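Local atomic coordinates of GCN5-related N-acetyltransferase (Sphaerobacter thermophilus, PDB entry 3TT2), a protein that probably transfers an acyl group, most likely acetyl from acetyl-CoA, to an acceptor substrate, as GCN5-related N-acetyltransferases do. Residues Q59-V64 against W103-W107. Numbering follows the deposited sequence.
Sequences QEAVLV and WLVQW
This is an apolar helix-on-sheet packing in the N-terminal acetyltransferase domain, where helix 100-115 packs nearly antiparallel over strand 61-65. Residues 61-64 are extended, hydrogen-bonded on one side to strand 71-80 and on the other to Arg-16 of strand 14-16; residues 59-60 belong to a short, weakly bonded helical turn that leads into the strand. The helical segment 103-107 runs at 158° to the strand between N-to-C directions, with axes 10.5 Å apart at closest approach and Val-62 CA 8.2 Å from Leu-104 CA. Strand alternation directs Val-62 and Val-64 toward the helix and Ala-61 and Leu-63 away. Trp-103 and Trp-107, one helical turn apart and linked by the backbone hydrogen bond from Trp-107 N to Trp-103 O (2.9 Å), both adopt chi1 t and reach toward the strand. Val-62, with chi1 p, sits between them: its CG1 makes a CH-pi contact 3.8 Å from the centroid of the Trp-107 six-membered ring, 12° off the normal, while its CG2 meets the edge of Trp-103 at CZ3 (4.0 Å). In the GNAT fold the helix following the fourth core strand packs on the sheet in this way, and the loop before it usually binds the acetyl-CoA pyrophosphate. Leu-104 (mt) extends CD2 to 3.9 Å from Val-62 CG1, and Val-64 CG2 lies 4.3 Å from Trp-103 CZ3. At the other end, the edge of Trp-107 reaches the strand entrance, CH2 lying 3.8 Å from Glu-60 O, while Gln-59 O accepts a hydrogen bond from Trp-111 NE1 one turn further along the helix.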
loop_
_atom_site.group_PDB
_atom_site.type_symbol
_atom_site.label_atom_id
_atom_site.label_comp_id
_atom_site.label_asym_id
_atom_site.label_seq_id
_atom_site.Cartn_x
_atom_site.Cartn_y
_atom_site.Cartn_z
ATOM N N GLN A 59 -18.051 7.052 -9.424
ATOM C CA GLN A 59 -16.977 7.888 -9.954
ATOM C C GLN A 59 -15.530 7.355 -9.974
ATOM O O GLN A 59 -14.760 7.697 -10.863
ATOM C CB GLN A 59 -17.046 9.278 -9.309
ATOM C CG GLN A 59 -18.455 9.924 -9.343
ATOM C CD GLN A 59 -19.141 9.884 -10.717
ATOM O OE1 GLN A 59 -18.494 9.739 -11.759
ATOM N NE2 GLN A 59 -20.467 10.009 -10.710
ATOM N N GLU A 60 -15.158 6.556 -8.976
ATOM C CA GLU A 60 -13.765 6.100 -8.810
ATOM C C GLU A 60 -13.333 4.713 -9.356
ATOM O O GLU A 60 -12.202 4.285 -9.129
ATOM C CB GLU A 60 -13.313 6.303 -7.370
ATOM C CG GLU A 60 -13.235 7.773 -7.047
ATOM C CD GLU A 60 -13.277 8.090 -5.564
ATOM O OE1 GLU A 60 -12.887 7.239 -4.737
ATOM O OE2 GLU A 60 -13.712 9.214 -5.228
ATOM N N ALA A 61 -14.218 4.003 -10.047
ATOM C CA ALA A 61 -13.841 2.706 -10.604
ATOM C C ALA A 61 -14.510 2.475 -11.944
ATOM O O ALA A 61 -15.543 3.084 -12.245
ATOM C CB ALA A 61 -14.180 1.595 -9.640
ATOM N N VAL A 62 -13.914 1.608 -12.757
ATOM C CA VAL A 62 -14.514 1.258 -14.042
ATOM C C VAL A 62 -14.480 -0.249 -14.270
ATOM O O VAL A 62 -13.553 -0.925 -13.831
ATOM C CB VAL A 62 -13.828 2.000 -15.220
ATOM C CG1 VAL A 62 -12.448 1.440 -15.481
ATOM C CG2 VAL A 62 -14.672 1.918 -16.489
ATOM N N LEU A 63 -15.505 -0.775 -14.939
ATOM C CA LEU A 63 -15.564 -2.196 -15.288
ATOM C C LEU A 63 -15.826 -2.381 -16.780
ATOM O O LEU A 63 -16.833 -1.905 -17.297
ATOM C CB LEU A 63 -16.658 -2.886 -14.483
ATOM C CG LEU A 63 -17.041 -4.302 -14.901
ATOM C CD1 LEU A 63 -15.829 -5.179 -14.790
ATOM C CD2 LEU A 63 -18.160 -4.821 -14.018
ATOM N N VAL A 64 -14.921 -3.060 -17.479
ATOM C CA VAL A 64 -15.159 -3.377 -18.882
ATOM C C VAL A 64 -15.844 -4.734 -18.944
ATOM O O VAL A 64 -15.270 -5.748 -18.563
ATOM C CB VAL A 64 -13.851 -3.399 -19.723
ATOM C CG1 VAL A 64 -14.138 -3.805 -21.154
ATOM C CG2 VAL A 64 -13.185 -2.047 -19.714
ATOM N N TRP A 103 -6.723 1.204 -22.861
ATOM C CA TRP A 103 -7.944 1.911 -22.548
ATOM C C TRP A 103 -8.005 2.303 -21.069
ATOM O O TRP A 103 -8.230 3.470 -20.750
ATOM C CB TRP A 103 -9.140 1.058 -22.931
ATOM C CG TRP A 103 -10.397 1.819 -22.982
ATOM C CD1 TRP A 103 -10.945 2.421 -24.078
ATOM C CD2 TRP A 103 -11.284 2.082 -21.889
ATOM N NE1 TRP A 103 -12.123 3.042 -23.734
ATOM C CE2 TRP A 103 -12.354 2.845 -22.395
ATOM C CE3 TRP A 103 -11.281 1.738 -20.536
ATOM C CZ2 TRP A 103 -13.415 3.268 -21.592
ATOM C CZ3 TRP A 103 -12.331 2.153 -19.743
ATOM C CH2 TRP A 103 -13.385 2.912 -20.273
ATOM N N LEU A 104 -7.792 1.340 -20.176
ATOM C CA LEU A 104 -7.766 1.618 -18.734
ATOM C C LEU A 104 -6.778 2.717 -18.386
ATOM O O LEU A 104 -7.049 3.573 -17.541
ATOM C CB LEU A 104 -7.361 0.378 -17.943
ATOM C CG LEU A 104 -8.299 -0.816 -17.965
ATOM C CD1 LEU A 104 -7.792 -1.865 -17.003
ATOM C CD2 LEU A 104 -9.697 -0.364 -17.599
ATOM N N VAL A 105 -5.620 2.671 -19.029
ATOM C CA VAL A 105 -4.579 3.634 -18.752
ATOM C C VAL A 105 -5.087 5.043 -19.006
ATOM O O VAL A 105 -5.013 5.895 -18.120
ATOM C CB VAL A 105 -3.331 3.353 -19.581
ATOM C CG1 VAL A 105 -2.377 4.535 -19.524
ATOM C CG2 VAL A 105 -2.661 2.091 -19.080
ATOM N N GLN A 106 -5.629 5.279 -20.201
ATOM C CA GLN A 106 -6.130 6.605 -20.553
ATOM C C GLN A 106 -7.334 6.992 -19.690
ATOM O O GLN A 106 -7.472 8.145 -19.319
ATOM C CB GLN A 106 -6.422 6.720 -22.058
ATOM C CG GLN A 106 -7.037 8.068 -22.483
ATOM C CD GLN A 106 -6.085 8.994 -23.260
ATOM O OE1 GLN A 106 -4.867 8.966 -23.070
ATOM N NE2 GLN A 106 -6.654 9.821 -24.142
ATOM N N TRP A 107 -8.180 6.026 -19.346
ATOM C CA TRP A 107 -9.289 6.263 -18.421
ATOM C C TRP A 107 -8.828 6.947 -17.135
ATOM O O TRP A 107 -9.445 7.902 -16.653
ATOM C CB TRP A 107 -9.978 4.941 -18.050
ATOM C CG TRP A 107 -11.055 5.111 -17.007
ATOM C CD1 TRP A 107 -12.328 5.539 -17.220
ATOM C CD2 TRP A 107 -10.945 4.870 -15.593
ATOM N NE1 TRP A 107 -13.024 5.573 -16.032
ATOM C CE2 TRP A 107 -12.201 5.170 -15.018
ATOM C CE3 TRP A 107 -9.912 4.421 -14.760
ATOM C CZ2 TRP A 107 -12.453 5.044 -13.654
ATOM C CZ3 TRP A 107 -10.162 4.290 -13.396
ATOM C CH2 TRP A 107 -11.423 4.608 -12.858
#